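Local coordinates for protein SalCYP truncation (Salinispora tropica, PDB 7ABB) that belongs to the cytochrome P450 family and carries a bound heme c in a largely helical fold, at residues A[245-258]-A[364-378]. Residues are numbered along the deposited sequence; the frame is centred on the assembly and turned at random.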
# COMPACT_ATOMS: atom_id res chain seq x y z
N ALA A 245 -2.58 -6.50 -8.70
CA ALA A 245 -3.62 -6.60 -9.73
C ALA A 245 -3.33 -5.67 -10.90
O ALA A 245 -3.45 -6.07 -12.07
CB ALA A 245 -4.98 -6.27 -9.11
N ASN A 246 -3.00 -4.41 -10.63
CA ASN A 246 -2.73 -3.49 -11.73
C ASN A 246 -1.50 -3.91 -12.52
O ASN A 246 -1.47 -3.72 -13.75
CB ASN A 246 -2.56 -2.07 -11.17
CG ASN A 246 -3.88 -1.38 -10.95
OD1 ASN A 246 -4.66 -1.18 -11.88
ND2 ASN A 246 -4.14 -1.00 -9.70
N GLY A 247 -0.50 -4.49 -11.85
CA GLY A 247 0.67 -4.98 -12.57
C GLY A 247 0.35 -6.16 -13.47
O GLY A 247 0.73 -6.17 -14.65
N ILE A 248 -0.32 -7.19 -12.93
CA ILE A 248 -0.67 -8.34 -13.77
C ILE A 248 -1.65 -7.93 -14.85
O ILE A 248 -1.61 -8.48 -15.96
CB ILE A 248 -1.23 -9.50 -12.92
CG1 ILE A 248 -1.10 -10.80 -13.71
CG2 ILE A 248 -2.65 -9.28 -12.50
CD1 ILE A 248 0.34 -11.33 -13.68
N GLN A 249 -2.54 -6.98 -14.58
CA GLN A 249 -3.45 -6.53 -15.63
C GLN A 249 -2.69 -5.93 -16.80
O GLN A 249 -3.02 -6.18 -17.97
CB GLN A 249 -4.46 -5.54 -15.06
CG GLN A 249 -5.42 -5.07 -16.14
CD GLN A 249 -6.51 -4.16 -15.66
OE1 GLN A 249 -7.68 -4.53 -15.66
NE2 GLN A 249 -6.15 -2.94 -15.31
N HIS A 250 -1.67 -5.12 -16.51
CA HIS A 250 -0.83 -4.58 -17.57
C HIS A 250 -0.15 -5.69 -18.36
O HIS A 250 -0.17 -5.69 -19.60
CB HIS A 250 0.21 -3.63 -16.98
CG HIS A 250 1.18 -3.13 -18.00
ND1 HIS A 250 1.07 -1.89 -18.58
CD2 HIS A 250 2.30 -3.70 -18.52
CE1 HIS A 250 2.06 -1.72 -19.44
NE2 HIS A 250 2.82 -2.80 -19.42
N LEU A 251 0.51 -6.64 -17.67
CA LEU A 251 1.17 -7.73 -18.38
C LEU A 251 0.18 -8.51 -19.24
O LEU A 251 0.51 -8.94 -20.35
CB LEU A 251 1.87 -8.65 -17.38
CG LEU A 251 2.99 -8.01 -16.55
CD1 LEU A 251 3.51 -9.00 -15.50
CD2 LEU A 251 4.15 -7.54 -17.39
N ALA A 252 -1.04 -8.70 -18.74
CA ALA A 252 -2.05 -9.44 -19.50
C ALA A 252 -2.50 -8.72 -20.76
O ALA A 252 -3.08 -9.36 -21.63
CB ALA A 252 -3.24 -9.73 -18.58
N HIS A 253 -2.23 -7.43 -20.87
CA HIS A 253 -2.64 -6.58 -21.98
C HIS A 253 -1.49 -6.24 -22.90
O HIS A 253 -1.72 -5.75 -24.01
CB HIS A 253 -3.25 -5.29 -21.39
CG HIS A 253 -3.78 -4.31 -22.38
ND1 HIS A 253 -4.63 -4.67 -23.41
CD2 HIS A 253 -3.61 -2.98 -22.48
CE1 HIS A 253 -4.93 -3.59 -24.12
NE2 HIS A 253 -4.33 -2.55 -23.57
N HIS A 254 -0.25 -6.47 -22.47
CA HIS A 254 0.97 -6.02 -23.14
C HIS A 254 1.90 -7.21 -23.32
O HIS A 254 2.75 -7.48 -22.46
CB HIS A 254 1.67 -4.92 -22.34
CG HIS A 254 0.97 -3.60 -22.40
ND1 HIS A 254 0.09 -3.17 -21.43
CD2 HIS A 254 1.03 -2.61 -23.33
CE1 HIS A 254 -0.36 -1.97 -21.76
NE2 HIS A 254 0.19 -1.61 -22.90
N PRO A 255 1.74 -7.95 -24.41
CA PRO A 255 2.53 -9.19 -24.56
C PRO A 255 4.03 -8.95 -24.53
O PRO A 255 4.79 -9.80 -24.04
CB PRO A 255 2.08 -9.73 -25.93
CG PRO A 255 0.73 -9.15 -26.14
CD PRO A 255 0.71 -7.81 -25.46
N GLY A 256 4.50 -7.82 -25.06
CA GLY A 256 5.92 -7.52 -25.01
C GLY A 256 6.47 -7.47 -23.59
O GLY A 256 7.55 -8.01 -23.32
N ASP A 257 5.77 -6.77 -22.69
CA ASP A 257 6.20 -6.70 -21.29
C ASP A 257 6.02 -8.05 -20.59
O ASP A 257 6.86 -8.44 -19.77
CB ASP A 257 5.42 -5.62 -20.55
CG ASP A 257 5.85 -4.21 -20.96
OD1 ASP A 257 7.03 -4.03 -21.33
OD2 ASP A 257 5.01 -3.29 -20.93
N ARG A 258 4.93 -8.76 -20.87
CA ARG A 258 4.76 -10.10 -20.32
C ARG A 258 5.91 -11.01 -20.74
O ARG A 258 6.50 -11.71 -19.90
CB ARG A 258 3.41 -10.67 -20.77
CG ARG A 258 3.11 -12.03 -20.20
CD ARG A 258 1.66 -12.45 -20.51
NE ARG A 258 1.37 -12.80 -21.91
CZ ARG A 258 0.67 -12.07 -22.77
NH1 ARG A 258 0.21 -10.84 -22.47
NH2 ARG A 258 0.47 -12.57 -23.99
N PRO A 364 2.46 -19.04 -17.72
CA PRO A 364 3.38 -18.13 -18.43
C PRO A 364 2.69 -17.25 -19.44
O PRO A 364 3.20 -16.16 -19.73
CB PRO A 364 4.37 -19.09 -19.10
CG PRO A 364 3.62 -20.38 -19.25
CD PRO A 364 2.76 -20.45 -18.01
N ASP A 365 1.58 -17.71 -20.02
CA ASP A 365 0.85 -16.96 -21.04
C ASP A 365 -0.59 -16.81 -20.56
O ASP A 365 -1.20 -17.77 -20.09
CB ASP A 365 0.91 -17.70 -22.38
CG ASP A 365 0.41 -16.86 -23.54
OD1 ASP A 365 0.10 -15.68 -23.37
OD2 ASP A 365 0.34 -17.42 -24.65
N TYR A 366 -1.11 -15.59 -20.66
CA TYR A 366 -2.43 -15.26 -20.14
C TYR A 366 -2.83 -13.94 -20.79
O TYR A 366 -2.00 -13.24 -21.37
CB TYR A 366 -2.44 -15.20 -18.59
CG TYR A 366 -1.35 -14.29 -18.04
CD1 TYR A 366 -0.06 -14.75 -17.86
CD2 TYR A 366 -1.62 -12.96 -17.80
CE1 TYR A 366 0.94 -13.91 -17.41
CE2 TYR A 366 -0.65 -12.12 -17.35
CZ TYR A 366 0.62 -12.60 -17.18
OH TYR A 366 1.60 -11.74 -16.74
N ARG A 367 -4.10 -13.58 -20.63
CA ARG A 367 -4.61 -12.37 -21.26
C ARG A 367 -5.86 -11.89 -20.54
O ARG A 367 -6.47 -12.61 -19.75
CB ARG A 367 -4.89 -12.59 -22.76
CG ARG A 367 -6.04 -13.56 -23.02
CD ARG A 367 -6.22 -13.90 -24.50
NE ARG A 367 -5.07 -14.61 -25.03
CZ ARG A 367 -4.92 -14.96 -26.31
NH1 ARG A 367 -5.88 -14.70 -27.21
NH2 ARG A 367 -3.83 -15.61 -26.71
N LEU A 368 -6.25 -10.67 -20.84
CA LEU A 368 -7.56 -10.22 -20.40
C LEU A 368 -8.62 -10.79 -21.35
O LEU A 368 -8.33 -11.11 -22.50
CB LEU A 368 -7.61 -8.69 -20.38
CG LEU A 368 -6.53 -8.07 -19.48
CD1 LEU A 368 -6.65 -6.53 -19.54
CD2 LEU A 368 -6.60 -8.57 -18.06
N PRO A 369 -9.86 -10.94 -20.88
CA PRO A 369 -10.87 -11.65 -21.70
C PRO A 369 -11.00 -11.09 -23.10
O PRO A 369 -10.98 -11.84 -24.09
CB PRO A 369 -12.15 -11.48 -20.87
CG PRO A 369 -11.62 -11.50 -19.43
CD PRO A 369 -10.34 -10.70 -19.50
N ASP A 370 -11.12 -9.75 -23.22
CA ASP A 370 -11.00 -9.06 -24.49
C ASP A 370 -9.64 -8.39 -24.43
O ASP A 370 -9.49 -7.35 -23.75
CB ASP A 370 -12.10 -8.03 -24.69
CG ASP A 370 -11.92 -7.22 -25.97
OD1 ASP A 370 -10.81 -7.29 -26.52
OD2 ASP A 370 -12.88 -6.55 -26.41
N PRO A 371 -8.60 -8.96 -25.05
CA PRO A 371 -7.24 -8.45 -24.82
C PRO A 371 -6.93 -7.14 -25.54
O PRO A 371 -5.81 -6.63 -25.39
CB PRO A 371 -6.36 -9.60 -25.36
CG PRO A 371 -7.19 -10.28 -26.35
CD PRO A 371 -8.61 -10.14 -25.91
N THR A 372 -7.87 -6.58 -26.28
CA THR A 372 -7.59 -5.39 -27.09
C THR A 372 -8.44 -4.19 -26.72
O THR A 372 -8.52 -3.23 -27.50
CB THR A 372 -7.76 -5.72 -28.56
OG1 THR A 372 -9.13 -6.08 -28.82
CG2 THR A 372 -6.83 -6.85 -28.95
N VAL A 373 -9.09 -4.22 -25.58
CA VAL A 373 -9.73 -3.03 -25.03
C VAL A 373 -8.82 -2.52 -23.93
O VAL A 373 -8.14 -3.28 -23.22
CB VAL A 373 -11.15 -3.26 -24.48
CG1 VAL A 373 -12.12 -3.55 -25.60
CG2 VAL A 373 -11.15 -4.37 -23.44
N GLU A 374 -8.80 -1.21 -23.80
CA GLU A 374 -7.98 -0.62 -22.78
C GLU A 374 -8.64 -0.83 -21.41
O GLU A 374 -9.80 -0.43 -21.23
CB GLU A 374 -7.78 0.87 -23.06
CG GLU A 374 -6.72 1.51 -22.15
CD GLU A 374 -5.32 0.92 -22.35
OE1 GLU A 374 -5.00 0.51 -23.49
OE2 GLU A 374 -4.54 0.89 -21.37
N PRO A 375 -7.98 -1.45 -20.45
CA PRO A 375 -8.63 -1.73 -19.18
C PRO A 375 -8.53 -0.54 -18.24
O PRO A 375 -7.68 0.34 -18.46
CB PRO A 375 -7.85 -2.93 -18.63
CG PRO A 375 -6.49 -2.75 -19.17
CD PRO A 375 -6.66 -2.09 -20.53
N PRO A 376 -9.37 -0.47 -17.22
CA PRO A 376 -9.33 0.66 -16.29
C PRO A 376 -8.29 0.45 -15.20
O PRO A 376 -7.90 -0.66 -14.87
CB PRO A 376 -10.74 0.67 -15.70
CG PRO A 376 -11.11 -0.78 -15.65
CD PRO A 376 -10.46 -1.41 -16.88
N PHE A 377 -7.86 1.57 -14.61
CA PHE A 377 -7.06 1.47 -13.40
C PHE A 377 -7.92 0.84 -12.30
O PHE A 377 -9.08 1.23 -12.12
CB PHE A 377 -6.56 2.87 -12.97
CG PHE A 377 -5.71 2.85 -11.72
CD1 PHE A 377 -4.40 2.42 -11.77
CD2 PHE A 377 -6.25 3.21 -10.50
CE1 PHE A 377 -3.62 2.37 -10.62
CE2 PHE A 377 -5.46 3.18 -9.33
CZ PHE A 377 -4.15 2.75 -9.40
N LEU A 378 -7.35 -0.13 -11.57
CA LEU A 378 -8.09 -0.94 -10.60
C LEU A 378 -7.97 -0.33 -9.21
O LEU A 378 -6.86 -0.14 -8.73
CB LEU A 378 -7.56 -2.37 -10.59
CG LEU A 378 -7.60 -3.05 -11.96
CD1 LEU A 378 -6.92 -4.40 -11.87
CD2 LEU A 378 -9.02 -3.18 -12.46
O HOH W 1 -3.21 -7.80 -25.78
O HOH W 2 3.40 -14.89 -22.24
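With CG beside the backbone N and trans to the carbonyl carbon (chi1 -82°), Asn246 turns its carboxamide onto the backbone of Leu378 and grips it twice. Asn246 OD1 accepts from Leu378 N at 2.9 Å, on a lone pair in the carbonyl plane, while its ND2 gives a hydrogen to Leu378 O at 3.0 Å. The amide lies nearly parallel to the Phe377 ring, ND2 over one face, so the two bonds and the ring together fix the rotation of the amide. One helical turn on, Gln249 reaches out fully extended from a trans chi1 of 180°, and its NE2 donates to Pro376 O at 2.9 Å; its CD and OE1 pass Pro375 CB on the way, and Leu378 packs against the amide.

These bonds tie the loop between helix 345-362 and strand 385-387 to the C-terminal half of helix 238-253, in a predominantly helical P450 fold; the side chain of Asn246 lies about 10 Å from the bound heme c. Further along, the His253 ring has Pro375 CD over one face in a CH-pi contact. His253 NE2 donates to Glu374 OE1 at 3.1 Å, meeting the oxygen from above the carboxylate plane and somewhat out of its own ring plane, while ND1 makes a weak hydrogen bond to Pro371 O. A water also joins that carbonyl to His253 O.

Ala252 CB fits between Leu368 CD2, 3.6 Å away, and the edge of the Tyr366 ring, whose hydroxyl end lies against Ile248 and Leu251. Arg258 CD sits over one face of the same ring, 3.7 Å from its centroid. Beyond it the guanidinium lies with Tyr366 O over its centre, and Arg258 NH1 donates to Leu251 O at 2.9 Å, binding the start of helix 255-263 back to the preceding helix. NH2 forms a salt bridge with Asp365 OD1, though the hydrogen bond in it is weak, and a water links NE to Pro364 O.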